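Local coordinates for GAF domain-containing protein (Thermoplasma acidophilum, PDB 4MN7), which acts as a type II free methionine-R-sulfoxide reductase, reducing the R-sulfoxide of free methionine with a GAF-type domain, at residues A[51-54]-A[59-62]; A[92-97]-A[126-131]; A[106-111]-A[122-127]. The protein carries 1 engineered substitution. All coordinates share one frame; numbering follows the deposited sequence.

Contact 1 of 3, residues A[51-54]-A[59-62]; sequences VEIN and LCSL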
# COMPACT_ATOMS: atom_id res chain seq x y z
N VAL A 51 -6.28 15.39 -15.54
CA VAL A 51 -5.73 14.05 -15.49
C VAL A 51 -4.22 14.06 -15.75
O VAL A 51 -3.52 13.23 -15.16
CB VAL A 51 -6.44 13.17 -16.52
CG1 VAL A 51 -5.97 11.74 -16.44
CG2 VAL A 51 -7.95 13.27 -16.30
N GLU A 52 -3.76 14.94 -16.66
CA GLU A 52 -2.32 15.16 -16.90
C GLU A 52 -2.01 16.60 -16.59
O GLU A 52 -2.73 17.50 -17.03
CB GLU A 52 -1.89 14.89 -18.33
CG GLU A 52 -2.39 13.57 -18.91
CD GLU A 52 -3.76 13.68 -19.59
OE1 GLU A 52 -4.24 14.83 -19.83
OE2 GLU A 52 -4.35 12.59 -19.89
N ILE A 53 -0.98 16.82 -15.78
CA ILE A 53 -0.60 18.19 -15.36
C ILE A 53 0.87 18.42 -15.64
O ILE A 53 1.74 17.77 -15.07
CB ILE A 53 -0.92 18.46 -13.89
CG1 ILE A 53 -2.44 18.25 -13.62
CG2 ILE A 53 -0.49 19.86 -13.41
CD1 ILE A 53 -2.70 18.20 -12.11
N ASN A 54 1.11 19.34 -16.56
CA ASN A 54 2.45 19.79 -16.86
C ASN A 54 2.99 20.59 -15.70
O ASN A 54 2.25 21.20 -14.98
CB ASN A 54 2.44 20.62 -18.15
CG ASN A 54 2.25 19.78 -19.40
OD1 ASN A 54 3.24 19.38 -20.11
ND2 ASN A 54 1.05 19.67 -19.80
N LEU A 59 -1.16 24.13 -7.62
CA LEU A 59 -0.69 23.51 -6.39
C LEU A 59 -0.13 22.10 -6.66
O LEU A 59 0.79 21.64 -6.03
CB LEU A 59 -1.83 23.38 -5.41
CG LEU A 59 -2.56 24.67 -5.10
CD1 LEU A 59 -3.85 24.33 -4.36
CD2 LEU A 59 -1.67 25.57 -4.27
N CYS A 60 -0.72 21.39 -7.59
CA CYS A 60 -0.25 20.06 -7.86
C CYS A 60 1.25 20.13 -8.29
O CYS A 60 2.09 19.32 -7.88
CB CYS A 60 -1.15 19.42 -8.88
SG CYS A 60 -2.76 18.92 -8.19
N SER A 61 1.62 21.09 -9.12
CA SER A 61 3.01 21.18 -9.55
C SER A 61 3.88 21.61 -8.45
O SER A 61 5.03 21.14 -8.31
CB SER A 61 3.17 22.25 -10.66
OG SER A 61 2.35 21.87 -11.69
N LEU A 62 3.36 22.58 -7.70
CA LEU A 62 4.16 23.22 -6.67
C LEU A 62 4.74 22.20 -5.68
O LEU A 62 5.90 22.32 -5.32
CB LEU A 62 3.39 24.35 -5.94
CG LEU A 62 4.20 25.48 -5.33
CD1 LEU A 62 5.03 26.12 -6.43
CD2 LEU A 62 3.30 26.52 -4.65

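Contact 2 of 3, residues A[92-97]-A[126-131]; sequences IVVPVR and SIADLM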
# COMPACT_ATOMS: atom_id res chain seq x y z
N ILE A 92 -4.82 20.52 -0.36
CA ILE A 92 -3.50 20.18 0.16
C ILE A 92 -2.91 19.18 -0.79
O ILE A 92 -3.61 18.32 -1.32
CB ILE A 92 -3.56 19.67 1.60
CG1 ILE A 92 -2.15 19.56 2.16
CG2 ILE A 92 -4.31 18.37 1.64
CD1 ILE A 92 -2.07 19.16 3.61
N VAL A 93 -1.65 19.38 -1.08
CA VAL A 93 -0.92 18.50 -1.95
C VAL A 93 0.33 18.10 -1.20
O VAL A 93 1.11 18.94 -0.81
CB VAL A 93 -0.55 19.15 -3.26
CG1 VAL A 93 0.02 18.11 -4.23
CG2 VAL A 93 -1.75 19.79 -3.92
N VAL A 94 0.52 16.80 -1.05
CA VAL A 94 1.59 16.27 -0.21
C VAL A 94 2.45 15.44 -1.10
O VAL A 94 1.95 14.53 -1.74
CB VAL A 94 0.95 15.35 0.80
CG1 VAL A 94 2.02 14.65 1.59
CG2 VAL A 94 -0.00 16.13 1.69
N PRO A 95 3.74 15.76 -1.23
CA PRO A 95 4.66 14.99 -2.11
C PRO A 95 4.87 13.57 -1.65
O PRO A 95 4.93 13.33 -0.45
CB PRO A 95 5.97 15.75 -2.01
CG PRO A 95 5.85 16.52 -0.76
CD PRO A 95 4.44 16.84 -0.56
N VAL A 96 4.97 12.66 -2.61
CA VAL A 96 5.35 11.25 -2.33
C VAL A 96 6.79 11.09 -2.71
O VAL A 96 7.13 11.34 -3.82
CB VAL A 96 4.49 10.24 -3.10
CG1 VAL A 96 5.01 8.77 -2.92
CG2 VAL A 96 3.04 10.39 -2.64
N ARG A 97 7.65 10.79 -1.76
CA ARG A 97 9.06 10.66 -2.03
C ARG A 97 9.66 9.24 -2.06
O ARG A 97 9.33 8.34 -1.26
CB ARG A 97 9.84 11.44 -1.00
CG ARG A 97 9.46 12.89 -0.95
CD ARG A 97 10.03 13.49 0.32
NE ARG A 97 9.71 14.89 0.40
CZ ARG A 97 9.37 15.51 1.49
NH1 ARG A 97 9.36 14.87 2.63
NH2 ARG A 97 9.12 16.81 1.46
N SER A 126 3.20 11.09 6.67
CA SER A 126 3.44 9.70 7.04
C SER A 126 2.79 8.77 6.03
O SER A 126 3.37 7.78 5.61
CB SER A 126 2.94 9.40 8.45
OG SER A 126 3.86 9.95 9.39
N ILE A 127 1.56 9.08 5.66
CA ILE A 127 0.86 8.23 4.71
C ILE A 127 1.54 8.14 3.37
O ILE A 127 1.73 7.04 2.79
CB ILE A 127 -0.59 8.68 4.58
CG1 ILE A 127 -1.27 8.23 5.88
CG2 ILE A 127 -1.22 7.96 3.37
CD1 ILE A 127 -2.61 8.73 6.15
N ALA A 128 1.95 9.32 2.88
CA ALA A 128 2.69 9.42 1.67
C ALA A 128 3.95 8.58 1.69
O ALA A 128 4.29 7.93 0.69
CB ALA A 128 3.00 10.83 1.37
N ASP A 129 4.60 8.52 2.84
CA ASP A 129 5.83 7.79 2.95
C ASP A 129 5.55 6.28 2.96
O ASP A 129 6.28 5.52 2.31
CB ASP A 129 6.52 8.19 4.23
CG ASP A 129 7.83 7.53 4.39
OD1 ASP A 129 8.58 7.37 3.38
OD2 ASP A 129 8.12 7.14 5.55
N LEU A 130 4.50 5.84 3.66
CA LEU A 130 4.15 4.42 3.69
C LEU A 130 3.72 3.90 2.31
O LEU A 130 3.99 2.76 1.96
CB LEU A 130 3.06 4.13 4.72
CG LEU A 130 3.35 4.51 6.17
CD1 LEU A 130 2.13 4.35 7.06
CD2 LEU A 130 4.48 3.70 6.68
N MET A 131 3.09 4.75 1.51
CA MET A 131 2.58 4.41 0.20
C MET A 131 3.62 4.54 -0.90
O MET A 131 3.40 4.04 -2.02
CB MET A 131 1.38 5.29 -0.19
CG MET A 131 0.15 5.06 0.72
SD MET A 131 -0.44 3.34 0.57
CE MET A 131 -1.02 3.32 -1.13
O HOH W 1 9.53 8.71 1.48

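Contact 3 of 3, residues A[106-111]-A[122-127]; sequences IDIDSD and AMLSSI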
# COMPACT_ATOMS: atom_id res chain seq x y z
N ILE A 106 -0.07 13.21 -3.22
CA ILE A 106 -1.47 13.00 -2.84
C ILE A 106 -2.06 14.39 -2.89
O ILE A 106 -1.54 15.27 -2.25
CB ILE A 106 -1.58 12.44 -1.41
CG1 ILE A 106 -0.78 11.15 -1.31
CG2 ILE A 106 -3.02 12.14 -1.01
CD1 ILE A 106 -0.84 10.49 0.02
N ASP A 107 -3.16 14.55 -3.63
CA ASP A 107 -3.90 15.78 -3.78
C ASP A 107 -5.26 15.61 -3.18
O ASP A 107 -6.02 14.72 -3.59
CB ASP A 107 -4.03 16.09 -5.28
CG ASP A 107 -4.73 17.41 -5.59
OD1 ASP A 107 -4.72 18.33 -4.73
OD2 ASP A 107 -5.29 17.54 -6.73
N ILE A 108 -5.58 16.47 -2.22
CA ILE A 108 -6.90 16.40 -1.57
C ILE A 108 -7.60 17.77 -1.56
O ILE A 108 -7.04 18.77 -1.13
CB ILE A 108 -6.73 15.92 -0.11
CG1 ILE A 108 -6.02 14.59 -0.07
CG2 ILE A 108 -8.07 15.76 0.55
CD1 ILE A 108 -5.72 14.05 1.34
N ASP A 109 -8.86 17.77 -1.96
CA ASP A 109 -9.72 18.94 -1.99
C ASP A 109 -10.74 18.79 -0.84
O ASP A 109 -11.26 17.68 -0.57
CB ASP A 109 -10.62 18.97 -3.28
CG ASP A 109 -9.85 19.36 -4.55
OD1 ASP A 109 -8.98 18.60 -4.98
OD2 ASP A 109 -10.15 20.42 -5.14
N SER A 110 -11.04 19.92 -0.23
CA SER A 110 -12.13 20.04 0.70
C SER A 110 -13.08 21.16 0.24
O SER A 110 -12.61 22.24 -0.12
CB SER A 110 -11.59 20.47 2.05
OG SER A 110 -12.68 20.51 2.97
N ASP A 111 -14.39 20.92 0.42
CA ASP A 111 -15.41 21.94 0.24
C ASP A 111 -15.45 22.93 1.40
O ASP A 111 -16.11 23.94 1.28
CB ASP A 111 -16.80 21.31 0.09
CG ASP A 111 -16.95 20.53 -1.19
OD1 ASP A 111 -16.09 20.65 -2.09
OD2 ASP A 111 -17.91 19.74 -1.30
N ALA A 122 1.00 16.39 8.96
CA ALA A 122 1.95 15.39 9.48
C ALA A 122 1.42 13.96 9.20
O ALA A 122 2.15 13.08 8.77
CB ALA A 122 2.17 15.62 10.98
N MET A 123 0.12 13.76 9.32
CA MET A 123 -0.45 12.41 9.11
C MET A 123 -0.33 12.08 7.64
O MET A 123 0.05 10.99 7.30
CB MET A 123 -1.86 12.36 9.62
CG MET A 123 -2.54 11.00 9.53
SD MET A 123 -1.94 9.67 10.60
CE MET A 123 -1.62 10.63 11.99
N LEU A 124 -0.66 13.04 6.77
CA LEU A 124 -0.52 12.81 5.32
C LEU A 124 0.94 12.60 4.87
O LEU A 124 1.19 11.78 3.97
CB LEU A 124 -1.19 13.97 4.51
CG LEU A 124 -2.73 13.94 4.66
CD1 LEU A 124 -3.38 15.19 4.13
CD2 LEU A 124 -3.31 12.74 3.95
N SER A 125 1.92 13.30 5.46
CA SER A 125 3.32 12.98 5.19
C SER A 125 3.68 11.57 5.53
O SER A 125 4.47 10.94 4.80
CB SER A 125 4.36 13.89 5.89
OG SER A 125 3.91 15.17 5.75
N SER A 126 3.20 11.09 6.67
CA SER A 126 3.44 9.70 7.04
C SER A 126 2.79 8.77 6.03
O SER A 126 3.37 7.78 5.61
CB SER A 126 2.94 9.40 8.45
OG SER A 126 3.86 9.95 9.39
N ILE A 127 1.56 9.08 5.66
CA ILE A 127 0.86 8.23 4.71
C ILE A 127 1.54 8.14 3.37
O ILE A 127 1.73 7.04 2.79
CB ILE A 127 -0.59 8.68 4.58
CG1 ILE A 127 -1.27 8.23 5.88
CG2 ILE A 127 -1.22 7.96 3.37
CD1 ILE A 127 -2.61 8.73 6.15

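Contact 1 of 3, residues A[51-54]-A[59-62]
Ile53 and Cys60 carry the contact between the short edge strand 52-53 and the first turn of helix 59-66. The Ile53 side chain leaves the strand toward the helix, with CG1 anti to its carbonyl carbon (chi1 -58°) and the ethyl arm extended beyond it. This brings the end methyl CD1 against the flank of Cys60, 3.8 Å from CB and 4.0 Å from SG. One methyl thus touches both side-chain atoms of the cysteine, and the contact here is apolar. The second branch of Ile53, CG2, is directed to the next helix residue and lies 3.9 Å from Ser61 OG. The two arms of the isoleucine therefore straddle consecutive positions of the helix, CD1 on Cys60 and CG2 on Ser61. Asn54 takes part through its backbone, since its CB points away from the helix. Its carbonyl O lies 3.4 Å from Ser61 OG, and the isoleucine methyl and this carbonyl oxygen approach the hydroxyl from the same side. Gly56 N, in the intervening loop, makes a weak hydrogen bond with the same OG. Cys60 and Ser61 are buried, whereas Asn54 is exposed, so the contact runs from the protein interior to its surface. Strand 52-53 pairs with strand 37-44 through backbone bonds of Ile53 with Leu38, at one end of the antiparallel sheet. Helix 59-66 packs on the sheet, Cys60 touching Glu91 of strand 90-98 and Glu105 and Asp107 of strand 101-110, while Leu59 meets strand 70-72.

Contact 2 of 3, residues A[92-97]-A[126-131]
The flat Pro95-Val96 peptide turns its carbonyl O to Ala128 CB, 3.6 Å away, with the methyl well off the peptide plane rather than at its edge. Pro95 CB is directed away from the helix, and the proline side chain touches Asn67. At the open end of the contact the Asp129 carboxylate is reached through water 1, which donates to Asp129 OD1 at a short 2.5 Å and to Arg97 O at 2.8 Å. Ala128 CB also meets two valines: Val94 CG1 at 3.9 Å and Val96 CG2 at 4.0 Å. In Val96 the branches divide the work, because CG1, anti to the backbone N (chi1 173°), approaches Ala128 O instead, at 3.8 Å. This is helix-on-sheet packing of the GAF domain, in which helix 118-136 runs along one face of the antiparallel sheet. Strand and helix segments run in the same general direction, inclined by 29°, and their axes come within 7.1 Å, consistent with the small side chain of Ala128. Helix 59-66 lies on the other face of the sheet, where Val93 touches Leu59 and Ala63. From helix 118-136, Leu130 packs on Leu134 and Met131 on Gln10 of the second subunit.

Contact 3 of 3, residues A[106-111]-A[122-127]
Helix 118-136 of the GAF domain packs on the antiparallel sheet, and here strand 101-110 supplies the sheet side of the buried hydrophobic layer between them. The contact is made by side chains alone and is wholly apolar, joining Ile108 to Leu124 and Ile106 to Ile127. In the strand the residues alternate: Ile106 and Ile108 point to the helix, while Asp107, between them, goes to the other face, where it touches Trp27, Tyr31 and Val93. The backbones stay well apart, with the nearest CA atoms, those of Ile106 and Leu124, separated by 8.2 Å. The layer is filled by long side chains meeting midway. Ile106 reaches out with its end methyl CD1, which comes to 4.2 Å from CG2 of Ile127, the branch methyl rather than the tip of that residue. Ile127 follows Leu124 by three positions, a little under one helical turn, so both fall on the sheet-facing side of the helix. Around them the core is also lined by Leu18 of helix 2-21, which touches both helix residues, by Phe116 against Ile108, and by Phe30 against Ile106. Ile127 also packs on Leu3 of the second subunit, so this layer extends to the dimer interface. Strand 90-98 pairs with this strand, Val94 and Ile92 making backbone hydrogen bonds with Ile106 and Ile108. Ile108 and Leu124 meet tip to tip: with CG1 of Ile108 anti to the carbonyl carbon (chi1 -56°) and the arm extended, its CD1 faces the fork of the leucine, 3.8 Å from Leu124 CD1 and equally 3.8 Å from Leu124 CD2.

Overall arrangement
Contacts 2 and 3 are neighbouring parts of one buried layer: both set helix 118-136 on the sheet, share Ser126 and Ile127, and use adjacent strands that are joined by backbone hydrogen bonds. Contact 3 relies on long isoleucine and leucine arms, whereas contact 2 is closer, built round one alanine and ending in a water bridge. Both adjoin the second subunit. Contact 1 is only partly buried and brings helix 59-66 against an edge strand, mixing methyl, sulfur and hydroxyl contacts. The same sheet connects all three, with Cys60 of contact 1 packing on Val93 of contact 2 and on the Asp107 carboxylate of contact 3.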